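Local coordinates for protein HTH-type transcriptional regulator TreR (Bacillus subtilis, PDB 2OGG) that represses the trehalose operon trePA by binding DNA and can bind trehalose-6-phosphate, the chain here being its effector-binding UTRA domain, at residues E93-P98 with V117-V122; D113-V118 with E134-L139. One frame throughout, in Å; residues are numbered along the deposited sequence.

Interaction 1 (E93-P98 with V117-V122); sequences EIVAEP and VVRNYV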
loop_
_atom_site.group_PDB
_atom_site.type_symbol
_atom_site.label_atom_id
_atom_site.label_comp_id
_atom_site.label_asym_id
_atom_site.label_seq_id
_atom_site.Cartn_x
_atom_site.Cartn_y
_atom_site.Cartn_z
ATOM N N GLU A 93 -9.922 2.670 9.704
ATOM C CA GLU A 93 -11.159 3.319 9.343
ATOM C C GLU A 93 -11.168 4.667 10.055
ATOM O O GLU A 93 -10.913 4.734 11.268
ATOM C CB GLU A 93 -12.363 2.479 9.773
ATOM C CG GLU A 93 -13.706 3.083 9.312
ATOM C CD GLU A 93 -14.913 2.649 10.149
ATOM O OE1 GLU A 93 -14.795 2.581 11.399
ATOM O OE2 GLU A 93 -16.022 2.563 9.571
ATOM N N ILE A 94 -11.244 5.736 9.261
ATOM C CA ILE A 94 -11.185 7.111 9.768
ATOM C C ILE A 94 -12.529 7.802 9.544
ATOM O O ILE A 94 -12.981 7.943 8.411
ATOM C CB ILE A 94 -10.117 7.939 9.017
ATOM C CG1 ILE A 94 -8.745 7.289 9.122
ATOM C CG2 ILE A 94 -10.012 9.315 9.586
ATOM C CD1 ILE A 94 -7.774 7.900 8.210
ATOM N N VAL A 95 -13.181 8.188 10.624
ATOM C CA VAL A 95 -14.442 8.923 10.544
ATOM C C VAL A 95 -14.422 10.114 11.504
ATOM O O VAL A 95 -13.402 10.395 12.145
ATOM C CB VAL A 95 -15.636 8.034 10.953
ATOM C CG1 VAL A 95 -15.710 6.803 10.071
ATOM C CG2 VAL A 95 -15.497 7.635 12.417
ATOM N N ALA A 96 -15.495 10.897 11.489
ATOM C CA ALA A 96 -15.650 11.983 12.462
ATOM C C ALA A 96 -16.815 11.679 13.388
ATOM O O ALA A 96 -17.880 11.259 12.946
ATOM C CB ALA A 96 -15.850 13.306 11.775
ATOM N N GLU A 97 -16.618 11.954 14.668
ATOM C CA GLU A 97 -17.603 11.644 15.684
ATOM C C GLU A 97 -17.812 12.819 16.630
ATOM O O GLU A 97 -16.922 13.637 16.815
ATOM C CB GLU A 97 -17.155 10.400 16.476
ATOM C CG GLU A 97 -16.942 9.157 15.606
ATOM C CD GLU A 97 -16.772 7.873 16.407
ATOM O OE1 GLU A 97 -16.521 7.953 17.629
ATOM O OE2 GLU A 97 -16.932 6.779 15.822
ATOM N N PRO A 98 -19.017 12.928 17.199
ATOM C CA PRO A 98 -19.229 13.868 18.285
ATOM C C PRO A 98 -18.278 13.546 19.428
ATOM O O PRO A 98 -17.939 12.386 19.642
ATOM C CB PRO A 98 -20.663 13.560 18.728
ATOM C CG PRO A 98 -21.318 13.009 17.514
ATOM C CD PRO A 98 -20.256 12.218 16.826
ATOM N N VAL A 117 -11.668 10.444 14.389
ATOM C CA VAL A 117 -11.406 9.165 15.043
ATOM C C VAL A 117 -10.803 8.138 14.102
ATOM O O VAL A 117 -11.438 7.712 13.132
ATOM C CB VAL A 117 -12.657 8.538 15.675
ATOM C CG1 VAL A 117 -12.283 7.214 16.344
ATOM C CG2 VAL A 117 -13.289 9.481 16.685
ATOM N N VAL A 118 -9.546 7.797 14.350
ATOM C CA VAL A 118 -8.861 6.760 13.585
ATOM C C VAL A 118 -8.908 5.421 14.313
ATOM O O VAL A 118 -8.477 5.297 15.471
ATOM C CB VAL A 118 -7.393 7.132 13.324
ATOM C CG1 VAL A 118 -6.751 6.063 12.455
ATOM C CG2 VAL A 118 -7.311 8.520 12.656
ATOM N N ARG A 119 -9.528 4.447 13.660
ATOM C CA ARG A 119 -9.594 3.093 14.195
ATOM C C ARG A 119 -8.767 2.153 13.361
ATOM O O ARG A 119 -8.968 2.044 12.158
ATOM C CB ARG A 119 -11.022 2.597 14.225
ATOM C CG ARG A 119 -11.813 3.176 15.366
ATOM C CD ARG A 119 -13.221 2.630 15.330
ATOM N NE ARG A 119 -14.041 3.164 16.405
ATOM C CZ ARG A 119 -14.845 4.214 16.286
ATOM N NH1 ARG A 119 -14.822 4.981 15.197
ATOM N NH2 ARG A 119 -15.522 4.606 17.335
ATOM N N ASN A 120 -8.054 1.281 14.047
ATOM C CA ASN A 120 -7.082 0.440 13.396
ATOM C C ASN A 120 -7.143 -0.969 13.987
ATOM O O ASN A 120 -7.197 -1.138 15.200
ATOM C CB ASN A 120 -5.721 1.071 13.629
ATOM C CG ASN A 120 -4.656 0.452 12.820
ATOM O OD1 ASN A 120 -4.891 -0.003 11.711
ATOM N ND2 ASN A 120 -3.435 0.585 13.288
ATOM N N TYR A 121 -7.318 -1.954 13.124
ATOM C CA TYR A 121 -7.435 -3.348 13.528
ATOM C C TYR A 121 -6.249 -4.133 12.983
ATOM O O TYR A 121 -6.064 -4.218 11.772
ATOM C CB TYR A 121 -8.721 -3.908 12.944
ATOM C CG TYR A 121 -9.934 -3.116 13.361
ATOM C CD1 TYR A 121 -10.761 -3.561 14.397
ATOM C CD2 TYR A 121 -10.280 -1.935 12.704
ATOM C CE1 TYR A 121 -11.856 -2.820 14.811
ATOM C CE2 TYR A 121 -11.431 -1.236 13.049
ATOM C CZ TYR A 121 -12.175 -1.646 14.151
ATOM O OH TYR A 121 -13.317 -0.963 14.512
ATOM N N VAL A 122 -5.447 -4.714 13.870
ATOM C CA VAL A 122 -4.215 -5.390 13.459
ATOM C C VAL A 122 -4.392 -6.905 13.561
ATOM O O VAL A 122 -5.059 -7.379 14.474
ATOM C CB VAL A 122 -3.066 -4.929 14.345
ATOM C CG1 VAL A 122 -1.718 -5.311 13.766
ATOM C CG2 VAL A 122 -3.157 -3.450 14.537
HETATM O O HOH W 1 -13.185 4.948 12.883
#

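Interaction 2 (D113-V118 with E134-L139); sequences DHMVVV and ESRHRL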
loop_
_atom_site.group_PDB
_atom_site.type_symbol
_atom_site.label_atom_id
_atom_site.label_comp_id
_atom_site.label_asym_id
_atom_site.label_seq_id
_atom_site.Cartn_x
_atom_site.Cartn_y
_atom_site.Cartn_z
ATOM N N ASP A 113 -16.601 20.585 19.074
ATOM C CA ASP A 113 -17.755 19.699 19.240
ATOM C C ASP A 113 -17.517 18.301 18.664
ATOM O O ASP A 113 -18.288 17.388 18.960
ATOM C CB ASP A 113 -18.993 20.300 18.577
ATOM C CG ASP A 113 -19.577 21.467 19.363
ATOM O OD1 ASP A 113 -19.694 21.351 20.606
ATOM O OD2 ASP A 113 -20.016 22.453 18.723
ATOM N N HIS A 114 -16.585 18.189 17.713
ATOM C CA HIS A 114 -16.279 16.901 17.057
ATOM C C HIS A 114 -14.817 16.498 17.128
ATOM O O HIS A 114 -13.953 17.318 17.469
ATOM C CB HIS A 114 -16.740 16.869 15.595
ATOM C CG HIS A 114 -18.218 17.035 15.428
ATOM N ND1 HIS A 114 -18.841 18.267 15.481
ATOM C CD2 HIS A 114 -19.196 16.127 15.197
ATOM C CE1 HIS A 114 -20.144 18.103 15.335
ATOM N NE2 HIS A 114 -20.383 16.816 15.144
HETATM N N MSE A 115 -14.558 15.251 16.727
HETATM C CA MSE A 115 -13.237 14.649 16.762
HETATM C C MSE A 115 -13.014 13.921 15.450
HETATM O O MSE A 115 -13.965 13.470 14.812
HETATM C CB MSE A 115 -13.184 13.589 17.852
HETATM C CG MSE A 115 -13.607 14.055 19.220
HETATM SE SE MSE A 115 -12.161 14.676 20.371
HETATM C CE MSE A 115 -11.996 16.466 19.673
ATOM N N VAL A 116 -11.755 13.775 15.056
ATOM C CA VAL A 116 -11.411 12.845 14.008
ATOM C C VAL A 116 -10.976 11.540 14.707
ATOM O O VAL A 116 -10.265 11.601 15.714
ATOM C CB VAL A 116 -10.308 13.411 13.083
ATOM C CG1 VAL A 116 -9.868 12.350 12.026
ATOM C CG2 VAL A 116 -10.813 14.624 12.381
ATOM N N VAL A 117 -11.668 10.444 14.389
ATOM C CA VAL A 117 -11.406 9.165 15.043
ATOM C C VAL A 117 -10.803 8.138 14.102
ATOM O O VAL A 117 -11.438 7.712 13.132
ATOM C CB VAL A 117 -12.657 8.538 15.675
ATOM C CG1 VAL A 117 -12.283 7.214 16.344
ATOM C CG2 VAL A 117 -13.289 9.481 16.685
ATOM N N VAL A 118 -9.546 7.797 14.350
ATOM C CA VAL A 118 -8.861 6.760 13.585
ATOM C C VAL A 118 -8.908 5.421 14.313
ATOM O O VAL A 118 -8.477 5.297 15.471
ATOM C CB VAL A 118 -7.393 7.132 13.324
ATOM C CG1 VAL A 118 -6.751 6.063 12.455
ATOM C CG2 VAL A 118 -7.311 8.520 12.656
ATOM N N GLU A 134 -7.974 2.953 18.919
ATOM C CA GLU A 134 -8.936 4.018 18.655
ATOM C C GLU A 134 -8.281 5.333 19.051
ATOM O O GLU A 134 -7.877 5.500 20.205
ATOM C CB GLU A 134 -10.211 3.836 19.476
ATOM C CG GLU A 134 -11.172 4.985 19.256
ATOM C CD GLU A 134 -12.400 4.942 20.144
ATOM O OE1 GLU A 134 -12.958 3.843 20.358
ATOM O OE2 GLU A 134 -12.903 6.037 20.486
ATOM N N SER A 135 -7.948 6.139 18.049
ATOM C CA SER A 135 -7.151 7.340 18.262
ATOM C C SER A 135 -7.999 8.549 17.950
ATOM O O SER A 135 -8.510 8.676 16.843
ATOM C CB SER A 135 -5.948 7.311 17.331
ATOM O OG SER A 135 -4.961 8.223 17.753
ATOM N N ARG A 136 -8.314 9.325 18.974
ATOM C CA ARG A 136 -9.275 10.422 18.831
ATOM C C ARG A 136 -8.569 11.779 18.824
ATOM O O ARG A 136 -7.927 12.157 19.822
ATOM C CB ARG A 136 -10.294 10.354 19.969
ATOM C CG ARG A 136 -10.848 8.952 20.156
ATOM C CD ARG A 136 -11.900 8.869 21.261
ATOM N NE ARG A 136 -13.082 9.676 20.976
ATOM C CZ ARG A 136 -14.165 9.233 20.338
ATOM N NH1 ARG A 136 -14.194 7.989 19.873
ATOM N NH2 ARG A 136 -15.216 10.038 20.158
ATOM N N HIS A 137 -8.669 12.496 17.699
ATOM C CA HIS A 137 -8.033 13.801 17.561
ATOM C C HIS A 137 -9.014 14.941 17.578
ATOM O O HIS A 137 -10.000 14.920 16.855
ATOM C CB HIS A 137 -7.309 13.885 16.231
ATOM C CG HIS A 137 -6.276 12.824 16.037
ATOM N ND1 HIS A 137 -6.602 11.512 15.771
ATOM C CD2 HIS A 137 -4.923 12.889 16.020
ATOM C CE1 HIS A 137 -5.493 10.807 15.622
ATOM N NE2 HIS A 137 -4.461 11.624 15.742
ATOM N N ARG A 138 -8.634 16.021 18.249
ATOM C CA ARG A 138 -9.242 17.310 18.029
ATOM C C ARG A 138 -9.029 17.744 16.567
ATOM O O ARG A 138 -7.955 17.539 15.992
ATOM C CB ARG A 138 -8.586 18.309 18.957
ATOM C CG ARG A 138 -9.489 19.472 19.348
ATOM C CD ARG A 138 -8.812 20.257 20.444
ATOM N NE ARG A 138 -7.737 21.111 19.937
ATOM C CZ ARG A 138 -7.106 22.028 20.668
ATOM N NH1 ARG A 138 -7.425 22.205 21.952
ATOM N NH2 ARG A 138 -6.115 22.730 20.133
ATOM N N LEU A 139 -10.029 18.386 15.979
ATOM C CA LEU A 139 -10.039 18.590 14.534
ATOM C C LEU A 139 -8.791 19.257 13.982
ATOM O O LEU A 139 -8.305 18.884 12.923
ATOM C CB LEU A 139 -11.281 19.364 14.100
ATOM C CG LEU A 139 -12.526 18.490 14.054
ATOM C CD1 LEU A 139 -12.862 18.075 15.452
ATOM C CD2 LEU A 139 -13.686 19.246 13.430
#

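Interaction 1 (E93-P98 with V117-V122)
Glu97, Val95 and a water ring the edge of the Arg119 guanidinium near its plane, while CG1 of Val117, from the strand of the arginine itself, lies over one face, offset toward the rim. Arg119 NH1 and NH2 both grip a single carboxylate oxygen, Glu97 OE2, at 2.8 and 3.0 Å. Both arrive from the same face of the carboxylate, whose plane is turned 49° from the guanidinium; NH2 uses the syn side, and NH1 comes from well above the plane. The arginine chain is extended from CG to NE, and the two side chains meet tip to tip. Arg119 NH1 also donates to the water at 2.8 Å, and that water in turn reaches Glu93 O. Although Glu93 OE1 stands 4.5 Å from Arg119 NH1, the stronger partner of this carboxylate is Arg143 of the second subunit, bound through OE2. On the other side of the sheet, Ile94 and Val118 lie side by side and point the same way, Ile94 CG1 4.0 Å from Val118 CG2. Paired backbone bonds join Glu93 with Arg119 and Val95 with Val117. This is regular antiparallel pairing of neighbouring strands in the UTRA-domain sheet, which runs on across the subunit interface.

Interaction 2 (D113-V118 with E134-L139)
Val117 lays CG2 over one face of the Arg136 guanidinium, offset toward its rim, with 3.6 Å from CG2 to Arg136 NH1. The two side chains run side by side and point the same way; a bend at chi3 (63°) sets NE of the arginine off the extended line. The Val117 and Glu134 side chains cross at a slant, with Val117 CG1 3.8 Å from Glu134 CG, and the Glu134 carboxylate sits at the guanidinium edge in a salt bridge whose modelled length is doubtfully short. Asp103 of helix 101-106 forms a salt bridge with Arg136 NE.

The opposite face carries Val116, Val118, Ser135 and His137. With chi1 at -58°, His137 CG lies beside its own backbone N. The ring turns an edge to Val116 O, an atom already accepting from His137 N at 2.7 Å in an almost straight bond (172°). Val118 CG2 approaches His137 CE1 at 4.2 Å, obliquely to the ring, and Phe142 meets the same ring edge-to-face. Ser135, whose OG is hydrogen-bonded to Asp54, continues the pairing: Ser135 N donates to Val118 O at 2.8 Å. At the other end, the selenomethionine chain of Met115 folds at chi2 and chi3, and Met115 CE reaches Arg138 CA at 3.3 Å.

The contact is a largely buried part of the antiparallel hairpin formed by strands 114-124 and 129-138. On one flank, strand 87-98 bonds to Met115 and Val117; on the other, strand 49-59 pairs with Glu134 and Arg136 and packs Ile52 on Ser135 and His137.

Interactions 1 and 2 show how one inner strand can serve two neighbours: their centres are about 8 Å apart, and Val117 and Val118 belong to both, pairing with 87-98 on one side and 129-138 on the other. Glu97 ties the contacts together as well. Its OE2 is held in interaction 1, while Glu97 OE1 forms a salt bridge with Arg136 NH1 of interaction 2 at 3.2 Å, so one carboxylate spans three adjacent strands. Glu97 O and Met115 N, 2.9 Å apart, probably form a hydrogen bond that extends the pairing. A bound sodium ion lies about 4 Å from the His114 side chain and about 11 Å from that of Glu97. Both contacts also touch the second subunit.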